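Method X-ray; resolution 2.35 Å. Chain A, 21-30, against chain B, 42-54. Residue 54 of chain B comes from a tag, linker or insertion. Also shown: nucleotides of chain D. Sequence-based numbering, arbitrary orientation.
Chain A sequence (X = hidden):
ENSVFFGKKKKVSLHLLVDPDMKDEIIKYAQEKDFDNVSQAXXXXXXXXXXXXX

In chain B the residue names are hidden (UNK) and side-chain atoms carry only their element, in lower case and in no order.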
ATOM      1  N   ASP A  21       9.813  -6.298   5.962  1.00 26.15           N
ATOM      2  CA  ASP A  21      10.414  -4.982   6.164  1.00 29.06           C
ATOM      3  C   ASP A  21       9.438  -3.872   5.728  1.00 29.02           C
ATOM      4  O   ASP A  21       9.284  -2.877   6.440  1.00 27.69           O
ATOM      5  CB  ASP A  21      11.717  -4.827   5.356  1.00 31.50           C
ATOM      6  CG  ASP A  21      12.756  -5.904   5.674  1.00 36.38           C
ATOM      7  OD1 ASP A  21      12.729  -6.503   6.772  1.00 38.27           O
ATOM      8  OD2 ASP A  21      13.632  -6.141   4.821  1.00 41.21           O
ATOM      9  N   MET A  22       8.792  -4.039   4.570  1.00 26.49           N
ATOM     10  CA  MET A  22       7.873  -3.014   4.088  1.00 27.00           C
ATOM     11  C   MET A  22       6.692  -2.810   5.021  1.00 25.66           C
ATOM     12  O   MET A  22       6.361  -1.682   5.365  1.00 24.99           O
ATOM     13  CB  MET A  22       7.377  -3.332   2.676  1.00 30.55           C
ATOM     14  CG  MET A  22       6.393  -2.278   2.122  1.00 34.74           C
ATOM     15  SD  MET A  22       6.094  -2.332   0.328  1.00 38.40           S
ATOM     16  CE  MET A  22       4.476  -2.716   0.281  1.00 37.13           C
ATOM     17  N   LYS A  23       6.058  -3.893   5.447  1.00 25.54           N
ATOM     18  CA  LYS A  23       4.930  -3.767   6.349  1.00 24.71           C
ATOM     19  C   LYS A  23       5.341  -3.145   7.686  1.00 24.94           C
ATOM     20  O   LYS A  23       4.549  -2.452   8.332  1.00 23.76           O
ATOM     21  CB  LYS A  23       4.283  -5.130   6.583  1.00 25.10           C
ATOM     22  CG  LYS A  23       3.091  -5.089   7.515  1.00 27.45           C
ATOM     23  CD  LYS A  23       2.354  -6.432   7.579  1.00 30.55           C
ATOM     24  CE  LYS A  23       1.049  -6.301   8.359  1.00 28.17           C
ATOM     25  NZ  LYS A  23       0.255  -7.550   8.318  1.00 28.28           N
ATOM     26  N   ASP A  24       6.579  -3.377   8.104  1.00 24.84           N
ATOM     27  CA  ASP A  24       7.043  -2.817   9.364  1.00 26.52           C
ATOM     28  C   ASP A  24       7.232  -1.296   9.264  1.00 26.78           C
ATOM     29  O   ASP A  24       6.914  -0.573  10.203  1.00 27.78           O
ATOM     30  CB  ASP A  24       8.342  -3.501   9.794  1.00 27.38           C
ATOM     31  CG  ASP A  24       8.725  -3.164  11.219  1.00 31.63           C
ATOM     32  OD1 ASP A  24       7.873  -3.314  12.120  1.00 29.62           O
ATOM     33  OD2 ASP A  24       9.883  -2.747  11.440  1.00 32.07           O
ATOM     34  N   GLU A  25       7.735  -0.817   8.130  1.00 26.34           N
ATOM     35  CA  GLU A  25       7.942   0.616   7.923  1.00 27.71           C
ATOM     36  C   GLU A  25       6.592   1.325   7.956  1.00 28.33           C
ATOM     37  O   GLU A  25       6.446   2.409   8.530  1.00 29.38           O
ATOM     38  CB  GLU A  25       8.592   0.873   6.565  1.00 29.24           C
ATOM     39  CG  GLU A  25      10.017   0.360   6.393  1.00 35.64           C
ATOM     40  CD  GLU A  25      10.491   0.505   4.948  1.00 40.86           C
ATOM     41  OE1 GLU A  25      10.450  -0.487   4.194  1.00 38.70           O
ATOM     42  OE2 GLU A  25      10.886   1.628   4.557  1.00 45.47           O
ATOM     43  N   ILE A  26       5.604   0.695   7.331  1.00 26.54           N
ATOM     44  CA  ILE A  26       4.260   1.239   7.263  1.00 23.44           C
ATOM     45  C   ILE A  26       3.605   1.291   8.647  1.00 24.58           C
ATOM     46  O   ILE A  26       2.849   2.216   8.959  1.00 24.60           O
ATOM     47  CB  ILE A  26       3.405   0.402   6.314  1.00 22.22           C
ATOM     48  CG1 ILE A  26       4.025   0.436   4.910  1.00 19.44           C
ATOM     49  CG2 ILE A  26       1.979   0.906   6.321  1.00 20.41           C
ATOM     50  CD1 ILE A  26       3.229  -0.364   3.895  1.00 18.47           C
ATOM     51  N   ILE A  27       3.887   0.285   9.470  1.00 24.24           N
ATOM     52  CA  ILE A  27       3.338   0.221  10.820  1.00 24.42           C
ATOM     53  C   ILE A  27       4.002   1.286  11.706  1.00 24.11           C
ATOM     54  O   ILE A  27       3.331   1.954  12.498  1.00 24.27           O
ATOM     55  CB  ILE A  27       3.550  -1.180  11.431  1.00 25.72           C
ATOM     56  CG1 ILE A  27       2.528  -2.161  10.842  1.00 27.10           C
ATOM     57  CG2 ILE A  27       3.427  -1.131  12.946  1.00 24.35           C
ATOM     58  CD1 ILE A  27       2.825  -3.624  11.214  1.00 23.77           C
ATOM     59  N   LYS A  28       5.317   1.431  11.593  1.00 24.13           N
ATOM     60  CA  LYS A  28       6.025   2.445  12.380  1.00 28.14           C
ATOM     61  C   LYS A  28       5.456   3.794  12.013  1.00 27.56           C
ATOM     62  O   LYS A  28       5.156   4.594  12.883  1.00 28.36           O
ATOM     63  CB  LYS A  28       7.517   2.455  12.069  1.00 29.57           C
ATOM     64  CG  LYS A  28       8.361   1.554  12.942  1.00 37.18           C
ATOM     65  CD  LYS A  28       9.439   0.904  12.090  1.00 41.53           C
ATOM     66  CE  LYS A  28      10.540   0.281  12.923  1.00 41.66           C
ATOM     67  NZ  LYS A  28      11.425  -0.539  12.044  1.00 45.56           N
ATOM     68  N   TYR A  29       5.306   4.034  10.713  1.00 28.11           N
ATOM     69  CA  TYR A  29       4.769   5.292  10.208  1.00 28.87           C
ATOM     70  C   TYR A  29       3.384   5.571  10.762  1.00 27.50           C
ATOM     71  O   TYR A  29       3.035   6.712  11.055  1.00 26.42           O
ATOM     72  CB  TYR A  29       4.682   5.238   8.689  1.00 31.41           C
ATOM     73  CG  TYR A  29       4.180   6.516   8.053  1.00 34.05           C
ATOM     74  CD1 TYR A  29       5.071   7.500   7.644  1.00 37.35           C
ATOM     75  CD2 TYR A  29       2.818   6.741   7.860  1.00 34.11           C
ATOM     76  CE1 TYR A  29       4.623   8.673   7.058  1.00 38.44           C
ATOM     77  CE2 TYR A  29       2.360   7.914   7.276  1.00 36.17           C
ATOM     78  CZ  TYR A  29       3.270   8.878   6.879  1.00 38.43           C
ATOM     79  OH  TYR A  29       2.837  10.063   6.325  1.00 38.99           O
ATOM     80  N   ALA A  30       2.589   4.519  10.886  1.00 27.06           N
ATOM     81  CA  ALA A  30       1.229   4.657  11.370  1.00 26.01           C
ATOM     82  C   ALA A  30       1.171   5.023  12.843  1.00 26.60           C
ATOM     83  O   ALA A  30       0.298   5.774  13.270  1.00 25.76           O
ATOM     84  CB  ALA A  30       0.467   3.371  11.118  1.00 25.02           C
TER
ATOM     85  N   UNK B  42       0.814  -2.358  -6.093  1.00 25.88           N
ATOM     86  CA  UNK B  42       0.735  -1.794  -4.760  1.00 26.72           C
ATOM     87  C   UNK B  42       2.079  -1.785  -4.036  1.00 27.85           C
ATOM     88  O   UNK B  42       2.381  -0.851  -3.307  1.00 25.22           O
ATOM     89  N   UNK B  43       2.885  -2.829  -4.230  1.00 28.23           N
ATOM     90  CA  UNK B  43       4.209  -2.916  -3.606  1.00 29.95           C
ATOM     91  C   UNK B  43       5.147  -1.846  -4.159  1.00 29.87           C
ATOM     92  O   UNK B  43       5.816  -1.151  -3.393  1.00 29.93           O
ATOM     93  c   UNK B  43       4.498  -5.365  -2.870  1.00 29.72           C
ATOM     94  n   UNK B  43       2.429  -9.240  -3.929  1.00 25.28           N
ATOM     95  c   UNK B  43       3.494  -8.501  -4.169  1.00 25.04           C
ATOM     96  n   UNK B  43       3.895  -7.661  -3.231  1.00 29.38           N
ATOM     97  c   UNK B  43       4.849  -4.283  -3.866  1.00 30.67           C
ATOM     98  c   UNK B  43       4.993  -6.722  -3.357  1.00 28.70           C
ATOM     99  n   UNK B  43       4.109  -8.561  -5.344  1.00 21.64           N
ATOM    100  N   UNK B  44       5.203  -1.736  -5.488  1.00 28.28           N
ATOM    101  CA  UNK B  44       6.054  -0.756  -6.158  1.00 29.40           C
ATOM    102  C   UNK B  44       5.649   0.661  -5.753  1.00 27.77           C
ATOM    103  O   UNK B  44       6.492   1.511  -5.491  1.00 28.83           O
ATOM    104  c   UNK B  44       6.107  -2.325  -8.187  1.00 36.46           C
ATOM    105  c   UNK B  44       5.946  -0.901  -7.681  1.00 30.33           C
ATOM    106  c   UNK B  44       5.941  -2.445  -9.698  1.00 38.99           C
ATOM    107  o   UNK B  44       6.715  -3.204 -10.328  1.00 38.04           O
ATOM    108  o   UNK B  44       5.029  -1.791 -10.252  1.00 41.91           O
ATOM    109  N   UNK B  45       4.348   0.903  -5.706  1.00 28.07           N
ATOM    110  CA  UNK B  45       3.819   2.204  -5.332  1.00 27.26           C
ATOM    111  C   UNK B  45       4.137   2.507  -3.877  1.00 28.01           C
ATOM    112  O   UNK B  45       4.615   3.590  -3.546  1.00 29.32           O
ATOM    113  c   UNK B  45       2.038   2.081  -7.060  1.00 26.47           C
ATOM    114  c   UNK B  45       1.705   3.540  -5.019  1.00 27.61           C
ATOM    115  c   UNK B  45       2.307   2.240  -5.561  1.00 26.93           C
ATOM    116  c   UNK B  45       0.570   1.867  -7.406  1.00 27.86           C
ATOM    117  N   UNK B  46       3.879   1.544  -3.005  1.00 28.54           N
ATOM    118  CA  UNK B  46       4.163   1.733  -1.597  1.00 28.11           C
ATOM    119  C   UNK B  46       5.650   2.018  -1.385  1.00 28.72           C
ATOM    120  O   UNK B  46       6.023   2.854  -0.566  1.00 25.70           O
ATOM    121  c   UNK B  46       1.865   1.443   0.546  1.00 24.94           C
ATOM    122  c   UNK B  46       3.742   0.493  -0.797  1.00 24.53           C
ATOM    123  c   UNK B  46       1.947  -1.006   0.100  1.00 24.96           C
ATOM    124  c   UNK B  46       2.251   0.372  -0.462  1.00 26.41           C
ATOM    125  N   UNK B  47       6.497   1.326  -2.135  1.00 30.83           N
ATOM    126  CA  UNK B  47       7.933   1.504  -1.999  1.00 33.69           C
ATOM    127  C   UNK B  47       8.369   2.914  -2.390  1.00 35.81           C
ATOM    128  O   UNK B  47       9.237   3.502  -1.747  1.00 38.09           O
ATOM    129  c   UNK B  47       8.680   0.465  -2.842  1.00 35.25           C
ATOM    130  n   UNK B  47      12.559   0.867   0.255  1.00 43.34           N
ATOM    131  c   UNK B  47      12.120   0.939  -1.171  1.00 40.34           C
ATOM    132  c   UNK B  47      10.645   0.600  -1.302  1.00 40.03           C
ATOM    133  c   UNK B  47      10.188   0.600  -2.759  1.00 37.17           C
ATOM    134  N   UNK B  48       7.775   3.460  -3.445  1.00 36.07           N
ATOM    135  CA  UNK B  48       8.122   4.802  -3.862  1.00 35.89           C
ATOM    136  C   UNK B  48       7.676   5.765  -2.775  1.00 37.25           C
ATOM    137  O   UNK B  48       8.381   6.724  -2.454  1.00 38.92           O
ATOM    138  c   UNK B  48       7.889   4.297  -6.349  1.00 36.40           C
ATOM    139  c   UNK B  48       7.434   5.148  -5.179  1.00 34.71           C
ATOM    140  c   UNK B  48       7.013   4.540  -7.579  1.00 38.74           C
ATOM    141  c   UNK B  48       7.443   3.689  -8.769  1.00 38.41           C
ATOM    142  n   UNK B  48       8.824   4.010  -9.231  1.00 40.53           N
ATOM    143  N   UNK B  49       6.505   5.502  -2.202  1.00 36.43           N
ATOM    144  CA  UNK B  49       5.993   6.365  -1.155  1.00 36.99           C
ATOM    145  C   UNK B  49       6.875   6.333   0.075  1.00 39.10           C
ATOM    146  O   UNK B  49       7.103   7.360   0.719  1.00 38.28           O
ATOM    147  N   UNK B  50       7.366   5.142   0.404  1.00 40.10           N
ATOM    148  CA  UNK B  50       8.234   4.960   1.560  1.00 42.26           C
ATOM    149  C   UNK B  50       9.580   5.638   1.336  1.00 44.10           C
ATOM    150  O   UNK B  50      10.187   6.150   2.273  1.00 42.88           O
ATOM    151  c   UNK B  50       7.216   2.788   2.482  1.00 40.42           C
ATOM    152  c   UNK B  50       8.432   3.466   1.843  1.00 39.81           C
ATOM    153  c   UNK B  50       7.054   3.274   3.914  1.00 37.72           C
ATOM    154  c   UNK B  50       7.377   1.290   2.442  1.00 40.26           C
ATOM    155  N   UNK B  51      10.042   5.636   0.089  1.00 47.52           N
ATOM    156  CA  UNK B  51      11.307   6.268  -0.261  1.00 50.43           C
ATOM    157  C   UNK B  51      11.250   7.779  -0.030  1.00 52.49           C
ATOM    158  O   UNK B  51      12.265   8.403   0.273  1.00 52.62           O
ATOM    159  c   UNK B  51      12.343   4.571  -1.840  1.00 52.64           C
ATOM    160  o   UNK B  51      13.166   3.068  -3.484  1.00 54.97           O
ATOM    161  o   UNK B  51      11.981   4.773  -4.189  1.00 56.47           O
ATOM    162  c   UNK B  51      11.674   5.937  -1.711  1.00 51.12           C
ATOM    163  c   UNK B  51      12.509   4.109  -3.273  1.00 53.64           C
ATOM    164  N   UNK B  52      10.067   8.371  -0.177  1.00 55.63           N
ATOM    165  CA  UNK B  52       9.916   9.798   0.090  1.00 58.50           C
ATOM    166  C   UNK B  52      10.263   9.925   1.573  1.00 60.93           C
ATOM    167  O   UNK B  52      11.358  10.362   1.939  1.00 62.04           O
ATOM    168  o   UNK B  52       8.057   9.871  -3.632  1.00 66.68           O
ATOM    169  c   UNK B  52       8.469  10.258  -0.122  1.00 58.77           C
ATOM    170  n   UNK B  52       6.667   9.088  -2.051  1.00 65.44           N
ATOM    171  c   UNK B  52       8.192  10.880  -1.471  1.00 61.49           C
ATOM    172  c   UNK B  52       7.634   9.896  -2.478  1.00 64.11           C
ATOM    173  N   UNK B  53       9.308   9.516   2.406  1.00 61.19           N
ATOM    174  CA  UNK B  53       9.427   9.517   3.859  1.00 62.28           C
ATOM    175  C   UNK B  53      10.878   9.527   4.341  1.00 63.36           C
ATOM    176  O   UNK B  53      11.482  10.578   4.522  1.00 63.93           O
ATOM    177  c   UNK B  53       6.415   9.298   4.080  1.00 58.57           C
ATOM    178  c   UNK B  53       8.727   8.267   4.455  1.00 61.69           C
ATOM    179  c   UNK B  53       7.324   8.115   3.858  1.00 59.85           C
ATOM    180  c   UNK B  53       8.685   8.360   5.976  1.00 62.23           C
ATOM    181  N   UNK B  54      11.439   8.352   4.506  1.00 63.89           N
ATOM    182  CA  UNK B  54      12.793   8.175   5.009  1.00 65.13           C
ATOM    183  C   UNK B  54      13.795   9.044   4.255  1.00 65.59           C
ATOM    184  O   UNK B  54      14.936   9.190   4.827  1.00 65.58           O
ATOM    185  OXT UNK B  54      13.469   9.533   3.146  1.00 66.28           O
ATOM    186  c   UNK B  54      13.195   6.708   4.920  1.00 64.86           C
TER
ATOM    187  P    DA D   3       1.496 -11.712  -5.504  1.00 28.66           P
ATOM    188  OP1  DA D   3       2.158 -10.894  -6.544  1.00 25.51           O
ATOM    189  OP2  DA D   3       1.478 -11.253  -4.106  1.00 30.22           O
ATOM    190  O5'  DA D   3      -0.017 -11.992  -5.900  1.00 29.29           O
ATOM    191  C5'  DA D   3      -0.320 -12.715  -7.081  1.00 29.46           C
ATOM    192  C4'  DA D   3      -1.781 -12.578  -7.430  1.00 29.61           C
ATOM    193  O4'  DA D   3      -2.551 -13.563  -6.692  1.00 30.28           O
ATOM    194  C3'  DA D   3      -2.354 -11.221  -7.009  1.00 29.21           C
ATOM    195  O3'  DA D   3      -3.383 -10.824  -7.921  1.00 27.58           O
ATOM    196  C2'  DA D   3      -2.866 -11.494  -5.601  1.00 30.60           C
ATOM    197  C1'  DA D   3      -3.381 -12.919  -5.737  1.00 32.07           C
ATOM    198  N9   DA D   3      -3.441 -13.748  -4.530  1.00 36.41           N
ATOM    199  C8   DA D   3      -2.650 -13.690  -3.413  1.00 37.30           C
ATOM    200  N7   DA D   3      -2.977 -14.562  -2.487  1.00 38.65           N
ATOM    201  C5   DA D   3      -4.053 -15.245  -3.033  1.00 40.52           C
ATOM    202  C6   DA D   3      -4.858 -16.306  -2.548  1.00 42.33           C
ATOM    203  N6   DA D   3      -4.697 -16.881  -1.348  1.00 41.36           N
ATOM    204  N1   DA D   3      -5.847 -16.757  -3.349  1.00 41.84           N
ATOM    205  C2   DA D   3      -6.014 -16.182  -4.547  1.00 40.96           C
ATOM    206  N3   DA D   3      -5.327 -15.188  -5.111  1.00 40.73           N
ATOM    207  C4   DA D   3      -4.349 -14.757  -4.293  1.00 38.67           C

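Position 42 has no side-chain atoms and is glycine; nothing of the chain A stretch lies within 5.5 Å of an ideal CB. At 43, three carbons lead to a nitrogen and then a carbon carrying two more nitrogens, which is arginine. The CE of Met A22 lies 3.9 Å from the CA of Arg B43, while the guanidinium runs to the DNA backbone, where NH1 of Arg B43 donates a hydrogen bond to OP1 of DA3 at 3.3 Å. One residue thus lends its base to the protein contact and its tip to a phosphate.

Position 44 has three carbons, the third bearing two oxygens, and its CA-to-CB bond points away from chain A: glutamate. Position 45 has four carbons forked at the first, one arm two carbons long, which makes it isoleucine; its end leads away from this contact, yet it is buried. Position 46 also has four carbons, but forked at the second, and its methyls meet Met A22 and Ile A26. This is leucine: CD1 of Leu B46 sits 3.1 Å from CE of Met A22, a tight approach, and CD2 of Leu B46 lies 4.0 Å from CD1 of Ile A26.

At 47, four carbons in a row end in nitrogen, so it is lysine. Its CA-to-CB bond points sideways and the residue stays exposed, though the end of the chain comes nearer. Position 48 repeats that pattern of atoms, a second lysine, out of reach. Position 49 has no side-chain atoms: glycine, buried in the assembly and out of reach.

Position 50 has four carbons forked at the second, packed against Met A22, Glu A25 and Ile A26, and is leucine. CD1 of Leu B50 lies 3.7 Å from CG of Met A22, and CD2 of Leu B50 lies 3.9 Å from CB of Glu A25, so even an acidic residue contributes its aliphatic base.

Position 51, three carbons with two oxygens on the third, is glutamate, its CA-to-CB bond pointing away. Position 52, three carbons with one oxygen and one nitrogen on the third, is glutamine, poorly ordered and out of reach. Position 53 has four carbons forked at the first, with one arm two carbons long, beside Tyr A29: isoleucine. CD1 of Ile B53 lies 3.5 Å from CE1 of Tyr A29, oblique to the ring. Position 54 has one carbon and a terminal carboxylate, a tag alanine.

The contact is apolar, with no hydrogen bond between the stretches. The helices cross at 51°, their axes 11.1 Å apart at closest approach. Met A22 and Leu B50 give up the most surface. Leu B46 and Leu B50 are each shared by Met A22 and Ile A26, Leu B50 also reaches Glu A25, and Ile B53 meets Tyr A29.

Chain B, residues 42-54: GREILKKGLEQIA
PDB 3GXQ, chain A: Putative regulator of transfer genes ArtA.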